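Local coordinates for BAR/IMD domain-containing adapter protein 2-like 2 (Mus musculus, PDB 3OK8) that binds phosphoinositides through its I-BAR (IMD) domain and induces planar or gently curved membrane structures, at residues M22-V33 against L103-M114; N134-L142 against M156-H164. One frame throughout, in Å; residues are numbered along the deposited sequence.

Overall arrangement
This chain is the I-BAR (IMD) domain of the protein, a bundle of three long helices. From the N terminus, helix 5-66 runs first, and helix 71-147 turns back along it. Contact 1 closes this first loop by joining 22-33 to 103-114 near the middle of the chain. The same helix 71-147 then continues to contact 2, where 134-142 meets 156-164 on helix 153-217 across a short turn. The two loops follow one another in series and neither encloses the other. The centres of contact 1 and contact 2 are about 43 Å apart. Helix 71-147 is thus tied to helix 5-66 at mid-length and to helix 153-217 near one end.

Contact 1 (M22-V33 against L103-M114); sequences MEQFNPALENLV and LQHMEKNTKLDM
Val33 packs its CG2 methyl against Met106, with CG2 3.5 Å from Met106 CB, a tight fit for two carbons. The two side chains point past one another. Leu29 lies one turn back and brings CD2 to 4.4 Å from Met106 SD. Leu189 of helix 153-217 touches both Leu29 and Met106, closing the core of the three-helix bundle. Thr110 continues the row, with OG1 3.5 Å from Leu29 CB.

The two segments run roughly antiparallel, their short axes at 147°, as expected for the first hairpin of an I-BAR domain. Leu32 and Ala28 also pack on Ile57 and Ile60 of the second subunit, so this helix serves the dimer as well.

Toward the other end, Met114 folds back, set square to Met22, and rests its CE methyl against the Asn26 side chain. Met22 CG lies 4.0 Å from Met114 SD.

Asn26 has CG anti to the backbone N (chi1 -162°), which carries its amide to the facing helix. ND2 donates to Thr110 O at 3.0 Å, nearly straight at 171° and in the amide plane. Met114 N reaches the same oxygen from the opposite face of its carbonyl plane. With an alanine here, Thr110 O would probably lose its donor from across the interface, and the Met114 methyl would lose a wall. Farther out, Glu30 lays its carboxylate end against Thr110 CG2. Asp113 forms a salt bridge with Arg185 of helix 153-217.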
loop_
_atom_site.group_PDB
_atom_site.type_symbol
_atom_site.label_atom_id
_atom_site.label_comp_id
_atom_site.label_asym_id
_atom_site.label_seq_id
_atom_site.Cartn_x
_atom_site.Cartn_y
_atom_site.Cartn_z
ATOM N N MET A 22 -2.534 -33.374 6.537
ATOM C CA MET A 22 -3.985 -33.338 6.593
ATOM C C MET A 22 -4.538 -32.427 7.677
ATOM O O MET A 22 -5.628 -31.875 7.531
ATOM C CB MET A 22 -4.538 -34.758 6.778
ATOM C CG MET A 22 -4.539 -35.587 5.505
ATOM S SD MET A 22 -4.801 -37.352 5.779
ATOM C CE MET A 22 -6.553 -37.365 6.158
ATOM N N GLU A 23 -3.801 -32.279 8.771
ATOM C CA GLU A 23 -4.322 -31.563 9.922
ATOM C C GLU A 23 -3.357 -30.504 10.421
ATOM O O GLU A 23 -3.436 -30.050 11.560
ATOM C CB GLU A 23 -4.748 -32.526 11.038
ATOM C CG GLU A 23 -3.653 -33.335 11.687
ATOM C CD GLU A 23 -4.208 -34.329 12.698
ATOM O OE1 GLU A 23 -4.192 -35.547 12.412
ATOM O OE2 GLU A 23 -4.681 -33.889 13.772
ATOM N N GLN A 24 -2.455 -30.100 9.542
ATOM C CA GLN A 24 -1.543 -29.021 9.842
ATOM C C GLN A 24 -1.415 -28.155 8.607
ATOM O O GLN A 24 -1.806 -26.988 8.615
ATOM C CB GLN A 24 -0.198 -29.583 10.270
ATOM C CG GLN A 24 0.762 -28.571 10.847
ATOM C CD GLN A 24 1.672 -29.196 11.898
ATOM O OE1 GLN A 24 2.901 -29.136 11.792
ATOM N NE2 GLN A 24 1.067 -29.806 12.917
ATOM N N PHE A 25 -0.906 -28.736 7.530
ATOM C CA PHE A 25 -0.731 -28.003 6.289
ATOM C C PHE A 25 -2.060 -27.655 5.617
ATOM O O PHE A 25 -2.326 -26.486 5.327
ATOM C CB PHE A 25 0.176 -28.759 5.324
ATOM C CG PHE A 25 0.422 -28.031 4.039
ATOM C CD1 PHE A 25 1.457 -27.115 3.935
ATOM C CD2 PHE A 25 -0.381 -28.261 2.934
ATOM C CE1 PHE A 25 1.688 -26.435 2.753
ATOM C CE2 PHE A 25 -0.154 -27.587 1.742
ATOM C CZ PHE A 25 0.884 -26.669 1.653
ATOM N N ASN A 26 -2.902 -28.649 5.368
ATOM C CA ASN A 26 -4.152 -28.358 4.663
ATOM C C ASN A 26 -5.031 -27.273 5.324
ATOM O O ASN A 26 -5.505 -26.352 4.645
ATOM C CB ASN A 26 -4.941 -29.637 4.378
ATOM C CG ASN A 26 -5.990 -29.445 3.298
ATOM O OD1 ASN A 26 -7.096 -28.960 3.562
ATOM N ND2 ASN A 26 -5.647 -29.823 2.068
ATOM N N PRO A 27 -5.239 -27.365 6.649
ATOM C CA PRO A 27 -6.006 -26.309 7.327
ATOM C C PRO A 27 -5.327 -24.944 7.220
ATOM O O PRO A 27 -6.012 -23.924 7.084
ATOM C CB PRO A 27 -6.033 -26.769 8.791
ATOM C CG PRO A 27 -5.724 -28.250 8.745
ATOM C CD PRO A 27 -4.794 -28.417 7.581
ATOM N N ALA A 28 -3.999 -24.919 7.282
ATOM C CA ALA A 28 -3.258 -23.665 7.166
ATOM C C ALA A 28 -3.507 -22.974 5.827
ATOM O O ALA A 28 -3.413 -21.750 5.731
ATOM C CB ALA A 28 -1.771 -23.884 7.387
ATOM N N LEU A 29 -3.823 -23.759 4.801
ATOM C CA LEU A 29 -4.155 -23.215 3.483
ATOM C C LEU A 29 -5.541 -22.593 3.465
ATOM O O LEU A 29 -5.771 -21.613 2.754
ATOM C CB LEU A 29 -4.070 -24.283 2.391
ATOM C CG LEU A 29 -2.676 -24.751 1.983
ATOM C CD1 LEU A 29 -2.727 -25.315 0.573
ATOM C CD2 LEU A 29 -1.668 -23.614 2.076
ATOM N N GLU A 30 -6.471 -23.176 4.216
ATOM C CA GLU A 30 -7.783 -22.559 4.363
ATOM C C GLU A 30 -7.630 -21.219 5.066
ATOM O O GLU A 30 -8.170 -20.211 4.622
ATOM C CB GLU A 30 -8.735 -23.463 5.135
ATOM C CG GLU A 30 -9.560 -24.351 4.232
ATOM C CD GLU A 30 -9.896 -25.679 4.873
ATOM O OE1 GLU A 30 -11.056 -25.849 5.311
ATOM O OE2 GLU A 30 -8.999 -26.550 4.944
ATOM N N ASN A 31 -6.871 -21.235 6.155
ATOM C CA ASN A 31 -6.517 -20.045 6.905
ATOM C C ASN A 31 -5.912 -18.939 6.052
ATOM O O ASN A 31 -6.345 -17.786 6.131
ATOM C CB ASN A 31 -5.552 -20.400 8.032
ATOM C CG ASN A 31 -5.290 -19.232 8.959
ATOM O OD1 ASN A 31 -4.140 -18.924 9.276
ATOM N ND2 ASN A 31 -6.361 -18.569 9.401
ATOM N N LEU A 32 -4.899 -19.276 5.260
ATOM C CA LEU A 32 -4.306 -18.299 4.335
ATOM C C LEU A 32 -5.328 -17.749 3.347
ATOM O O LEU A 32 -5.214 -16.601 2.918
ATOM C CB LEU A 32 -3.096 -18.888 3.596
ATOM C CG LEU A 32 -1.696 -18.428 4.019
ATOM C CD1 LEU A 32 -1.673 -17.949 5.457
ATOM C CD2 LEU A 32 -0.664 -19.528 3.779
ATOM N N VAL A 33 -6.337 -18.537 2.989
ATOM C CA VAL A 33 -7.393 -17.993 2.133
ATOM C C VAL A 33 -8.295 -17.038 2.922
ATOM O O VAL A 33 -8.825 -16.073 2.385
ATOM C CB VAL A 33 -8.258 -19.078 1.468
ATOM C CG1 VAL A 33 -9.550 -18.457 0.927
ATOM C CG2 VAL A 33 -7.492 -19.734 0.338
ATOM N N LEU A 103 -5.179 -16.854 -4.463
ATOM C CA LEU A 103 -6.319 -17.023 -3.567
ATOM C C LEU A 103 -7.489 -17.846 -4.131
ATOM O O LEU A 103 -8.128 -18.583 -3.386
ATOM C CB LEU A 103 -6.798 -15.658 -3.059
ATOM C CG LEU A 103 -6.276 -15.122 -1.717
ATOM C CD1 LEU A 103 -4.916 -15.664 -1.344
ATOM C CD2 LEU A 103 -6.256 -13.580 -1.706
ATOM N N GLN A 104 -7.778 -17.728 -5.425
ATOM C CA GLN A 104 -8.825 -18.559 -6.031
ATOM C C GLN A 104 -8.317 -19.985 -6.233
ATOM O O GLN A 104 -9.090 -20.949 -6.327
ATOM C CB GLN A 104 -9.278 -17.990 -7.373
ATOM C CG GLN A 104 -10.143 -16.749 -7.283
ATOM C CD GLN A 104 -10.535 -16.222 -8.660
ATOM O OE1 GLN A 104 -10.926 -15.070 -8.804
ATOM N NE2 GLN A 104 -10.430 -17.071 -9.678
ATOM N N HIS A 105 -6.999 -20.116 -6.304
ATOM C CA HIS A 105 -6.394 -21.419 -6.519
ATOM C C HIS A 105 -6.534 -22.313 -5.286
ATOM O O HIS A 105 -6.940 -23.475 -5.387
ATOM C CB HIS A 105 -4.922 -21.260 -6.901
ATOM C CG HIS A 105 -4.355 -22.456 -7.595
ATOM N ND1 HIS A 105 -3.562 -23.381 -6.951
ATOM C CD2 HIS A 105 -4.482 -22.889 -8.871
ATOM C CE1 HIS A 105 -3.217 -24.330 -7.804
ATOM N NE2 HIS A 105 -3.762 -24.054 -8.975
ATOM N N MET A 106 -6.198 -21.766 -4.124
ATOM C CA MET A 106 -6.228 -22.536 -2.893
ATOM C C MET A 106 -7.637 -22.971 -2.507
ATOM O O MET A 106 -7.857 -24.141 -2.209
ATOM C CB MET A 106 -5.568 -21.770 -1.751
ATOM C CG MET A 106 -4.048 -21.764 -1.812
ATOM S SD MET A 106 -3.345 -20.571 -0.642
ATOM C CE MET A 106 -1.682 -20.389 -1.291
ATOM N N GLU A 107 -8.600 -22.055 -2.514
ATOM C CA GLU A 107 -9.968 -22.439 -2.155
ATOM C C GLU A 107 -10.592 -23.412 -3.168
ATOM O O GLU A 107 -11.487 -24.187 -2.831
ATOM C CB GLU A 107 -10.852 -21.204 -1.927
ATOM C CG GLU A 107 -10.732 -20.122 -2.998
ATOM C CD GLU A 107 -11.641 -20.370 -4.199
ATOM O OE1 GLU A 107 -12.377 -21.392 -4.188
ATOM O OE2 GLU A 107 -11.619 -19.533 -5.145
ATOM N N LYS A 108 -10.099 -23.379 -4.400
ATOM C CA LYS A 108 -10.639 -24.216 -5.468
ATOM C C LYS A 108 -10.094 -25.638 -5.393
ATOM O O LYS A 108 -10.727 -26.587 -5.859
ATOM C CB LYS A 108 -10.297 -23.611 -6.832
ATOM C CG LYS A 108 -11.417 -23.728 -7.854
ATOM C CD LYS A 108 -10.909 -23.792 -9.291
ATOM C CE LYS A 108 -11.941 -24.474 -10.185
ATOM N NZ LYS A 108 -13.341 -24.028 -9.888
ATOM N N ASN A 109 -8.918 -25.780 -4.794
ATOM C CA ASN A 109 -8.206 -27.049 -4.809
ATOM C C ASN A 109 -7.913 -27.611 -3.419
ATOM O O ASN A 109 -7.615 -28.801 -3.271
ATOM C CB ASN A 109 -6.903 -26.902 -5.611
ATOM C CG ASN A 109 -7.149 -26.569 -7.068
ATOM O OD1 ASN A 109 -6.915 -25.444 -7.507
ATOM N ND2 ASN A 109 -7.625 -27.550 -7.829
ATOM N N THR A 110 -8.001 -26.764 -2.399
ATOM C CA THR A 110 -7.708 -27.198 -1.028
ATOM C C THR A 110 -8.400 -28.501 -0.591
ATOM O O THR A 110 -7.752 -29.349 0.003
ATOM C CB THR A 110 -7.922 -26.059 0.012
ATOM O OG1 THR A 110 -6.649 -25.537 0.401
ATOM C CG2 THR A 110 -8.602 -26.554 1.246
ATOM N N LYS A 111 -9.691 -28.664 -0.895
ATOM C CA LYS A 111 -10.404 -29.895 -0.530
ATOM C C LYS A 111 -10.117 -31.018 -1.526
ATOM O O LYS A 111 -10.103 -32.192 -1.168
ATOM C CB LYS A 111 -11.906 -29.629 -0.398
ATOM C CG LYS A 111 -12.738 -30.010 -1.610
ATOM C CD LYS A 111 -13.177 -31.461 -1.517
ATOM C CE LYS A 111 -14.267 -31.775 -2.519
ATOM N NZ LYS A 111 -15.541 -31.089 -2.181
ATOM N N LEU A 112 -9.884 -30.645 -2.777
ATOM C CA LEU A 112 -9.489 -31.601 -3.805
ATOM C C LEU A 112 -8.156 -32.258 -3.458
ATOM O O LEU A 112 -7.913 -33.409 -3.797
ATOM C CB LEU A 112 -9.358 -30.909 -5.165
ATOM C CG LEU A 112 -10.640 -30.744 -5.982
ATOM C CD1 LEU A 112 -10.330 -30.120 -7.345
ATOM C CD2 LEU A 112 -11.326 -32.102 -6.143
ATOM N N ASP A 113 -7.290 -31.516 -2.782
ATOM C CA ASP A 113 -6.001 -32.057 -2.410
ATOM C C ASP A 113 -6.043 -32.681 -1.018
ATOM O O ASP A 113 -5.225 -33.540 -0.702
ATOM C CB ASP A 113 -4.907 -30.999 -2.500
ATOM C CG ASP A 113 -3.530 -31.581 -2.277
ATOM O OD1 ASP A 113 -2.867 -31.958 -3.271
ATOM O OD2 ASP A 113 -3.123 -31.687 -1.101
ATOM N N MET A 114 -6.994 -32.259 -0.188
ATOM C CA MET A 114 -7.211 -32.945 1.070
ATOM C C MET A 114 -7.591 -34.394 0.758
ATOM O O MET A 114 -6.923 -35.323 1.200
ATOM C CB MET A 114 -8.300 -32.265 1.903
ATOM C CG MET A 114 -8.680 -33.051 3.166
ATOM S SD MET A 114 -7.445 -33.011 4.498
ATOM C CE MET A 114 -7.847 -31.441 5.271
#

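Contact 2 (N134-L142 against M156-H164); sequences NLEKCMSEL and MKESVNRLH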
loop_
_atom_site.group_PDB
_atom_site.type_symbol
_atom_site.label_atom_id
_atom_site.label_comp_id
_atom_site.label_asym_id
_atom_site.label_seq_id
_atom_site.Cartn_x
_atom_site.Cartn_y
_atom_site.Cartn_z
ATOM N N ASN A 134 -0.485 -61.069 5.846
ATOM C CA ASN A 134 -0.036 -62.175 5.012
ATOM C C ASN A 134 1.370 -62.628 5.384
ATOM O O ASN A 134 1.734 -63.784 5.174
ATOM C CB ASN A 134 -0.109 -61.808 3.528
ATOM C CG ASN A 134 -1.467 -62.105 2.920
ATOM O OD1 ASN A 134 -2.178 -63.004 3.370
ATOM N ND2 ASN A 134 -1.829 -61.357 1.887
ATOM N N LEU A 135 2.151 -61.714 5.945
ATOM C CA LEU A 135 3.512 -62.044 6.341
ATOM C C LEU A 135 3.555 -62.808 7.657
ATOM O O LEU A 135 4.113 -63.893 7.715
ATOM C CB LEU A 135 4.384 -60.796 6.427
ATOM C CG LEU A 135 5.836 -61.011 6.857
ATOM C CD1 LEU A 135 6.481 -62.143 6.069
ATOM C CD2 LEU A 135 6.624 -59.719 6.686
ATOM N N GLU A 136 2.967 -62.245 8.706
ATOM C CA GLU A 136 3.052 -62.849 10.034
ATOM C C GLU A 136 2.337 -64.188 10.094
ATOM O O GLU A 136 2.619 -65.008 10.965
ATOM C CB GLU A 136 2.497 -61.908 11.106
ATOM C CG GLU A 136 1.009 -62.060 11.397
ATOM C CD GLU A 136 0.513 -61.040 12.418
ATOM O OE1 GLU A 136 1.355 -60.444 13.128
ATOM O OE2 GLU A 136 -0.718 -60.827 12.509
ATOM N N LYS A 137 1.406 -64.408 9.172
ATOM C CA LYS A 137 0.693 -65.674 9.133
ATOM C C LYS A 137 1.556 -66.726 8.459
ATOM O O LYS A 137 1.567 -67.879 8.873
ATOM C CB LYS A 137 -0.642 -65.544 8.404
ATOM C CG LYS A 137 -0.679 -66.223 7.048
ATOM C CD LYS A 137 -2.114 -66.406 6.610
ATOM C CE LYS A 137 -2.926 -67.036 7.733
ATOM N NZ LYS A 137 -4.395 -66.846 7.568
ATOM N N CYS A 138 2.279 -66.319 7.422
ATOM C CA CYS A 138 3.227 -67.204 6.770
ATOM C C CYS A 138 4.316 -67.603 7.754
ATOM O O CYS A 138 4.807 -68.726 7.719
ATOM C CB CYS A 138 3.846 -66.544 5.536
ATOM S SG CYS A 138 2.932 -66.787 3.987
ATOM N N MET A 139 4.693 -66.684 8.634
ATOM C CA MET A 139 5.704 -66.996 9.629
ATOM C C MET A 139 5.233 -68.145 10.499
ATOM O O MET A 139 6.008 -69.035 10.826
ATOM C CB MET A 139 6.007 -65.793 10.509
ATOM C CG MET A 139 6.639 -64.633 9.785
ATOM S SD MET A 139 6.826 -63.235 10.909
ATOM C CE MET A 139 8.306 -63.726 11.794
ATOM N N SER A 140 3.956 -68.118 10.869
ATOM C CA SER A 140 3.384 -69.153 11.724
ATOM C C SER A 140 3.325 -70.497 11.018
ATOM O O SER A 140 3.692 -71.518 11.594
ATOM C CB SER A 140 1.999 -68.746 12.219
ATOM O OG SER A 140 2.111 -67.715 13.183
ATOM N N GLU A 141 2.861 -70.500 9.775
ATOM C CA GLU A 141 2.939 -71.701 8.958
ATOM C C GLU A 141 4.343 -72.289 9.033
ATOM O O GLU A 141 4.518 -73.463 9.366
ATOM C CB GLU A 141 2.567 -71.397 7.509
ATOM C CG GLU A 141 1.276 -72.044 7.044
ATOM C CD GLU A 141 1.378 -73.563 6.980
ATOM O OE1 GLU A 141 1.362 -74.210 8.052
ATOM O OE2 GLU A 141 1.469 -74.110 5.857
ATOM N N LEU A 142 5.341 -71.461 8.730
ATOM C CA LEU A 142 6.738 -71.870 8.824
ATOM C C LEU A 142 7.108 -72.262 10.252
ATOM O O LEU A 142 7.812 -73.244 10.471
ATOM C CB LEU A 142 7.659 -70.747 8.352
ATOM C CG LEU A 142 9.116 -70.896 8.793
ATOM C CD1 LEU A 142 9.797 -72.028 8.034
ATOM C CD2 LEU A 142 9.876 -69.599 8.614
ATOM N N MET A 156 8.880 -72.757 2.356
ATOM C CA MET A 156 8.136 -71.854 3.216
ATOM C C MET A 156 9.060 -70.842 3.882
ATOM O O MET A 156 8.615 -69.771 4.278
ATOM C CB MET A 156 7.357 -72.632 4.280
ATOM C CG MET A 156 6.313 -71.790 5.007
ATOM S SD MET A 156 5.088 -71.152 3.855
ATOM C CE MET A 156 4.031 -70.208 4.940
ATOM N N LYS A 157 10.340 -71.181 4.013
ATOM C CA LYS A 157 11.297 -70.253 4.603
ATOM C C LYS A 157 11.658 -69.161 3.609
ATOM O O LYS A 157 11.929 -68.028 3.998
ATOM C CB LYS A 157 12.568 -70.960 5.065
ATOM C CG LYS A 157 13.328 -70.167 6.118
ATOM C CD LYS A 157 14.768 -70.622 6.279
ATOM C CE LYS A 157 15.685 -69.911 5.302
ATOM N NZ LYS A 157 17.112 -69.969 5.726
ATOM N N GLU A 158 11.674 -69.512 2.328
ATOM C CA GLU A 158 11.970 -68.557 1.264
ATOM C C GLU A 158 10.748 -67.718 0.895
ATOM O O GLU A 158 10.871 -66.558 0.518
ATOM C CB GLU A 158 12.530 -69.286 0.036
ATOM C CG GLU A 158 12.017 -68.777 -1.303
ATOM C CD GLU A 158 10.794 -69.536 -1.781
ATOM O OE1 GLU A 158 10.097 -69.039 -2.690
ATOM O OE2 GLU A 158 10.532 -70.636 -1.247
ATOM N N SER A 159 9.569 -68.320 1.004
ATOM C CA SER A 159 8.308 -67.630 0.750
ATOM C C SER A 159 8.102 -66.522 1.790
ATOM O O SER A 159 7.550 -65.453 1.498
ATOM C CB SER A 159 7.149 -68.637 0.780
ATOM O OG SER A 159 5.887 -68.010 0.627
ATOM N N VAL A 160 8.567 -66.785 3.007
ATOM C CA VAL A 160 8.496 -65.817 4.093
ATOM C C VAL A 160 9.578 -64.750 3.950
ATOM O O VAL A 160 9.324 -63.566 4.161
ATOM C CB VAL A 160 8.623 -66.504 5.467
ATOM C CG1 VAL A 160 9.058 -65.512 6.531
ATOM C CG2 VAL A 160 7.306 -67.155 5.851
ATOM N N ASN A 161 10.784 -65.167 3.584
ATOM C CA ASN A 161 11.897 -64.232 3.489
ATOM C C ASN A 161 11.739 -63.209 2.365
ATOM O O ASN A 161 12.109 -62.056 2.536
ATOM C CB ASN A 161 13.242 -64.965 3.395
ATOM C CG ASN A 161 13.753 -65.432 4.759
ATOM O OD1 ASN A 161 13.135 -65.169 5.791
ATOM N ND2 ASN A 161 14.890 -66.124 4.763
ATOM N N ARG A 162 11.181 -63.622 1.229
ATOM C CA ARG A 162 10.922 -62.685 0.134
ATOM C C ARG A 162 9.765 -61.755 0.488
ATOM O O ARG A 162 9.763 -60.579 0.119
ATOM C CB ARG A 162 10.624 -63.416 -1.179
ATOM C CG ARG A 162 9.172 -63.829 -1.336
ATOM C CD ARG A 162 8.977 -64.801 -2.492
ATOM N NE ARG A 162 7.878 -65.731 -2.237
ATOM C CZ ARG A 162 6.593 -65.431 -2.407
ATOM N NH1 ARG A 162 5.656 -66.336 -2.149
ATOM N NH2 ARG A 162 6.245 -64.222 -2.830
ATOM N N LEU A 163 8.785 -62.294 1.208
ATOM C CA LEU A 163 7.620 -61.531 1.640
ATOM C C LEU A 163 8.033 -60.374 2.558
ATOM O O LEU A 163 7.455 -59.289 2.514
ATOM C CB LEU A 163 6.643 -62.456 2.357
ATOM C CG LEU A 163 5.146 -62.245 2.155
ATOM C CD1 LEU A 163 4.822 -62.045 0.685
ATOM C CD2 LEU A 163 4.399 -63.449 2.707
ATOM N N HIS A 164 9.046 -60.620 3.379
ATOM C CA HIS A 164 9.603 -59.618 4.273
ATOM C C HIS A 164 10.495 -58.632 3.532
ATOM O O HIS A 164 10.593 -57.467 3.923
ATOM C CB HIS A 164 10.411 -60.290 5.372
ATOM C CG HIS A 164 11.088 -59.331 6.300
ATOM N ND1 HIS A 164 12.431 -59.037 6.215
ATOM C CD2 HIS A 164 10.607 -58.603 7.335
ATOM C CE1 HIS A 164 12.751 -58.169 7.160
ATOM N NE2 HIS A 164 11.662 -57.893 7.855
#
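Val160 fits as a knob into a hole formed by Leu135, Cys138, Met139 and Leu142. Its CG2 methyl lies 3.5 Å from Cys138 CB. The other methyl, CG1, meets Met139 CG at 4.1 Å, where one side chain stands perpendicular to the other.

Leucine contacts flank this knob. Leu135 lies alongside Leu163 but runs the other way, with Leu135 CD1 3.7 Å from Leu163 CB. Leu135 CG stands anti to its own backbone N (chi1 179°), which places the fork against Leu163 and His164. The other branch, CD2, lies over His164 CA and CB and comes up to the ring edge, near its plane. At the other end, Leu142 CB rests 3.8 Å from Met156 CG, and Leu142 CD1 rests against the backbone of Lys157 and its CB.

Sulfur takes part as well. Cys138 SG lies 3.9 Å from Leu163 CD2.

The short axes stand 9.3 Å apart and run at 159°, close to antiparallel. This joins helix 71-147 to helix 153-217 beside the turn that links them, at one end of the I-BAR bundle. No hydrogen bond crosses between the segments, so the hold here rests on apolar shape fit.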